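Local coordinates for GDSL-like protein (Collinsella aerofaciens ATCC 25986, PDB 7BXD), which probably hydrolyses ester bonds of acyl substrates, as a GDSL-like acylhydrolase of the SGNH hydrolase superfamily, at residues A[48-53]-A[67-72]; A[74-77]-A[82-85]. All blocks are in the same frame, centred on the assembly; numbering follows the deposited sequence.

Contact 1. Residues A[48-53]-A[67-72]; sequences GGNDIS and VENFGI
The side-chain amides of N50 and N69 lie one over the other, their planes 18° apart and their CG atoms 3.5 Å from each other. They join the loop before helix 55-61 to strand 66-71, an outermost strand of the parallel sheet in this SGNH hydrolase fold. N50 approaches from the loop and lays its flat end over a face of the N69 amide, a fit for two short planar groups.

N69 is held flat from both ends. CG stands anti to the backbone N (chi1 -172°), which sets the amide against that of N50, and OD1 accepts from the backbone N of G71 at 2.9 Å. This closes an Asx turn at the end of the strand, with the donor tilted 28° from the carbonyl plane. At the other end, ND2 donates to T39 O and T55 OG1. Asparagine suits the place because one small amide supplies both an acceptor for the strand and donors for the neighbouring segments.

S53 comes alongside the nitrogen end of that amide. Its OG hydrogen-bonds T39 O, the same carbonyl that N69 uses, and caps the backbone N of T55, where helix 55-61 begins. A serine is short enough to serve both from beside its own backbone. Within the loop, I52 N bonds G49 O at 3.0 Å; across the contact, S53 OG stops 3.7 Å from N69 ND2.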
# COMPACT_ATOMS: atom_id res chain seq x y z
N GLY A 48 7.11 -7.15 14.95
CA GLY A 48 6.81 -5.73 14.99
C GLY A 48 5.33 -5.53 15.24
O GLY A 48 4.82 -5.93 16.31
N GLY A 49 4.65 -4.92 14.29
CA GLY A 49 3.22 -4.75 14.38
C GLY A 49 2.78 -3.29 14.35
O GLY A 49 3.52 -2.36 14.01
N ASN A 50 1.50 -3.11 14.67
CA ASN A 50 0.89 -1.80 14.49
C ASN A 50 1.61 -0.73 15.30
O ASN A 50 1.67 0.43 14.87
CB ASN A 50 -0.58 -1.82 14.91
CG ASN A 50 -1.48 -2.66 13.97
OD1 ASN A 50 -1.04 -3.32 12.99
ND2 ASN A 50 -2.73 -2.63 14.27
N ASP A 51 2.15 -1.09 16.47
CA ASP A 51 2.79 -0.08 17.30
C ASP A 51 4.09 0.47 16.74
O ASP A 51 4.52 1.54 17.19
CB ASP A 51 3.02 -0.59 18.72
CG ASP A 51 1.73 -0.74 19.51
OD1 ASP A 51 0.66 -0.28 19.01
OD2 ASP A 51 1.79 -1.32 20.60
N ILE A 52 4.70 -0.22 15.75
CA ILE A 52 5.87 0.33 15.07
C ILE A 52 5.54 0.86 13.68
O ILE A 52 6.41 1.49 13.05
CB ILE A 52 7.07 -0.64 14.99
CG1 ILE A 52 6.82 -1.78 13.99
CG2 ILE A 52 7.43 -1.17 16.38
CD1 ILE A 52 8.10 -2.50 13.58
N SER A 53 4.34 0.61 13.17
CA SER A 53 4.02 1.00 11.80
C SER A 53 4.04 2.52 11.65
O SER A 53 3.91 3.28 12.62
CB SER A 53 2.61 0.51 11.46
OG SER A 53 2.25 0.97 10.16
N VAL A 67 -5.87 7.66 13.45
CA VAL A 67 -5.40 6.80 12.37
C VAL A 67 -5.71 5.36 12.73
O VAL A 67 -5.37 4.89 13.83
CB VAL A 67 -3.90 7.02 12.10
CG1 VAL A 67 -3.46 6.15 10.92
CG2 VAL A 67 -3.62 8.49 11.79
N GLU A 68 -6.39 4.66 11.82
CA GLU A 68 -6.75 3.26 12.00
C GLU A 68 -5.91 2.38 11.09
O GLU A 68 -5.74 2.67 9.90
CB GLU A 68 -8.23 3.04 11.65
CG GLU A 68 -9.18 3.99 12.35
CD GLU A 68 -10.61 3.82 11.92
OE1 GLU A 68 -10.84 3.64 10.71
OE2 GLU A 68 -11.51 3.90 12.81
N ASN A 69 -5.40 1.27 11.63
CA ASN A 69 -4.53 0.35 10.91
C ASN A 69 -5.33 -0.87 10.46
O ASN A 69 -5.71 -1.70 11.29
CB ASN A 69 -3.37 -0.05 11.82
CG ASN A 69 -2.32 -0.86 11.08
OD1 ASN A 69 -2.64 -1.86 10.42
ND2 ASN A 69 -1.06 -0.46 11.19
N PHE A 70 -5.56 -0.99 9.15
CA PHE A 70 -6.14 -2.18 8.55
C PHE A 70 -5.12 -2.80 7.58
O PHE A 70 -5.39 -3.04 6.40
CB PHE A 70 -7.48 -1.88 7.86
CG PHE A 70 -8.60 -1.61 8.84
CD1 PHE A 70 -9.38 -2.66 9.32
CD2 PHE A 70 -8.85 -0.33 9.33
CE1 PHE A 70 -10.41 -2.40 10.23
CE2 PHE A 70 -9.89 -0.08 10.24
CZ PHE A 70 -10.68 -1.13 10.66
N GLY A 71 -3.92 -3.06 8.10
CA GLY A 71 -2.92 -3.78 7.35
C GLY A 71 -2.93 -5.26 7.73
O GLY A 71 -3.09 -5.60 8.90
N ILE A 72 -2.73 -6.13 6.72
CA ILE A 72 -2.65 -7.58 6.90
C ILE A 72 -1.45 -8.11 6.13
O ILE A 72 -1.32 -7.88 4.91
CB ILE A 72 -3.96 -8.28 6.45
CG1 ILE A 72 -5.10 -7.94 7.40
CG2 ILE A 72 -3.78 -9.80 6.28
CD1 ILE A 72 -4.97 -8.53 8.83

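Contact 2. Residues A[74-77]-A[82-85]; sequences GSRI and DRTD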
# COMPACT_ATOMS: atom_id res chain seq x y z
N GLY A 74 0.94 -10.41 4.01
CA GLY A 74 0.72 -11.35 2.93
C GLY A 74 -0.37 -10.96 1.95
O GLY A 74 -0.53 -11.65 0.93
N SER A 75 -1.11 -9.88 2.20
CA SER A 75 -2.30 -9.59 1.40
C SER A 75 -1.95 -9.01 0.03
O SER A 75 -1.17 -8.05 -0.08
CB SER A 75 -3.19 -8.61 2.19
OG SER A 75 -4.39 -8.31 1.49
N ARG A 76 -2.56 -9.59 -1.01
CA ARG A 76 -2.54 -9.05 -2.37
C ARG A 76 -3.75 -8.16 -2.54
O ARG A 76 -4.80 -8.41 -1.96
CB ARG A 76 -2.65 -10.19 -3.41
CG ARG A 76 -1.48 -11.17 -3.49
CD ARG A 76 -1.46 -12.10 -2.29
NE ARG A 76 -0.58 -13.26 -2.43
CZ ARG A 76 -0.99 -14.45 -2.89
NH1 ARG A 76 -2.22 -14.62 -3.36
NH2 ARG A 76 -0.16 -15.51 -2.89
N ILE A 77 -3.63 -7.14 -3.40
CA ILE A 77 -4.83 -6.39 -3.77
C ILE A 77 -5.86 -7.32 -4.39
O ILE A 77 -7.05 -7.30 -4.02
CB ILE A 77 -4.48 -5.20 -4.67
CG1 ILE A 77 -3.74 -4.14 -3.82
CG2 ILE A 77 -5.74 -4.57 -5.30
CD1 ILE A 77 -3.32 -2.88 -4.57
N ASP A 82 -5.09 -19.13 -3.83
CA ASP A 82 -4.24 -19.65 -2.77
C ASP A 82 -4.41 -18.92 -1.44
O ASP A 82 -3.81 -19.35 -0.45
CB ASP A 82 -2.76 -19.68 -3.20
CG ASP A 82 -2.20 -18.31 -3.52
OD1 ASP A 82 -2.97 -17.35 -3.79
OD2 ASP A 82 -0.95 -18.20 -3.52
N ARG A 83 -5.18 -17.84 -1.39
CA ARG A 83 -5.41 -17.10 -0.16
C ARG A 83 -6.86 -16.64 -0.14
O ARG A 83 -7.57 -16.67 -1.17
CB ARG A 83 -4.48 -15.87 -0.05
CG ARG A 83 -2.99 -16.21 -0.10
CD ARG A 83 -2.15 -14.97 0.17
NE ARG A 83 -2.28 -14.47 1.55
CZ ARG A 83 -1.35 -14.58 2.49
NH1 ARG A 83 -0.22 -15.25 2.25
NH2 ARG A 83 -1.56 -14.05 3.68
N THR A 84 -7.31 -16.16 1.02
CA THR A 84 -8.65 -15.58 1.13
C THR A 84 -8.67 -14.18 1.74
O THR A 84 -9.75 -13.69 2.14
CB THR A 84 -9.57 -16.50 1.93
OG1 THR A 84 -8.97 -16.72 3.22
CG2 THR A 84 -9.75 -17.82 1.19
N ASP A 85 -7.51 -13.51 1.80
CA ASP A 85 -7.34 -12.25 2.51
C ASP A 85 -6.89 -11.11 1.61
O ASP A 85 -6.20 -10.20 2.07
CB ASP A 85 -6.37 -12.42 3.68
CG ASP A 85 -4.97 -12.81 3.23
OD1 ASP A 85 -4.73 -13.06 2.03
OD2 ASP A 85 -4.08 -12.83 4.12
O HOH W 1 -4.23 -11.86 -0.42
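R76 reaches D82 and R83, while S75 meets D85, as the loop between strand 66-71 and helix 87-90 of the SGNH fold doubles back on itself.

Two salt bridges set the frame. R76 grips D82 end-on, NH1 to OD1 and NH2 to OD2, each 2.9 Å, with both oxygens met on their syn sides. R83 holds D85 side-on: NE reaches OD1, and NH2 reaches OD2 at 2.8 Å with an N-H...O angle of 174°. The bend in the R83 chain (chi3 67°) turns its guanidinium back to D85. With a carboxylate for each, the two arginines are likely to tolerate their closeness.

Contacts over the guanidinium faces tie the pairs together. R83 CD sits over the centre of the R76 guanidinium, 3.3 Å from CZ, while G74 O lies over the face of the R83 guanidinium. Glycine suits G74: at its backbone angles a CB would be jammed against the carbonyl O of the residue before, and it would also clash with R83 NH2. Replacing R83 by an alanine would probably leave the D85 carboxylate without its charged mate and uncover a face of R76.

Hydrogen bonds close the loop. S75 OG donates to D85 O at 2.7 Å, in the carbonyl plane on a lone pair, and R90 also bonds both of these oxygens. A water accepts from R76 N and donates to D85 OD1, 2.8 Å away.

Contacts 1 and 2 follow one another along the chain, their centres about 17 Å apart, and they meet where I72 CG2 packs 3.7 Å from D85 OD2. R90 joins them a second time: it bonds F70 O, S75 OG and D85 O. Both border the segment carrying the GDS sequence. Contact 1 holds T39 O, whereas in contact 2 G74 N makes a weak hydrogen bond to S37 OG, probably the nucleophile. In this family a glycine and an asparagine placed like G74 and N108 help form the oxyanion hole, and S75 O bonds N108 ND2, consistent with contact 2 helping to position that amide.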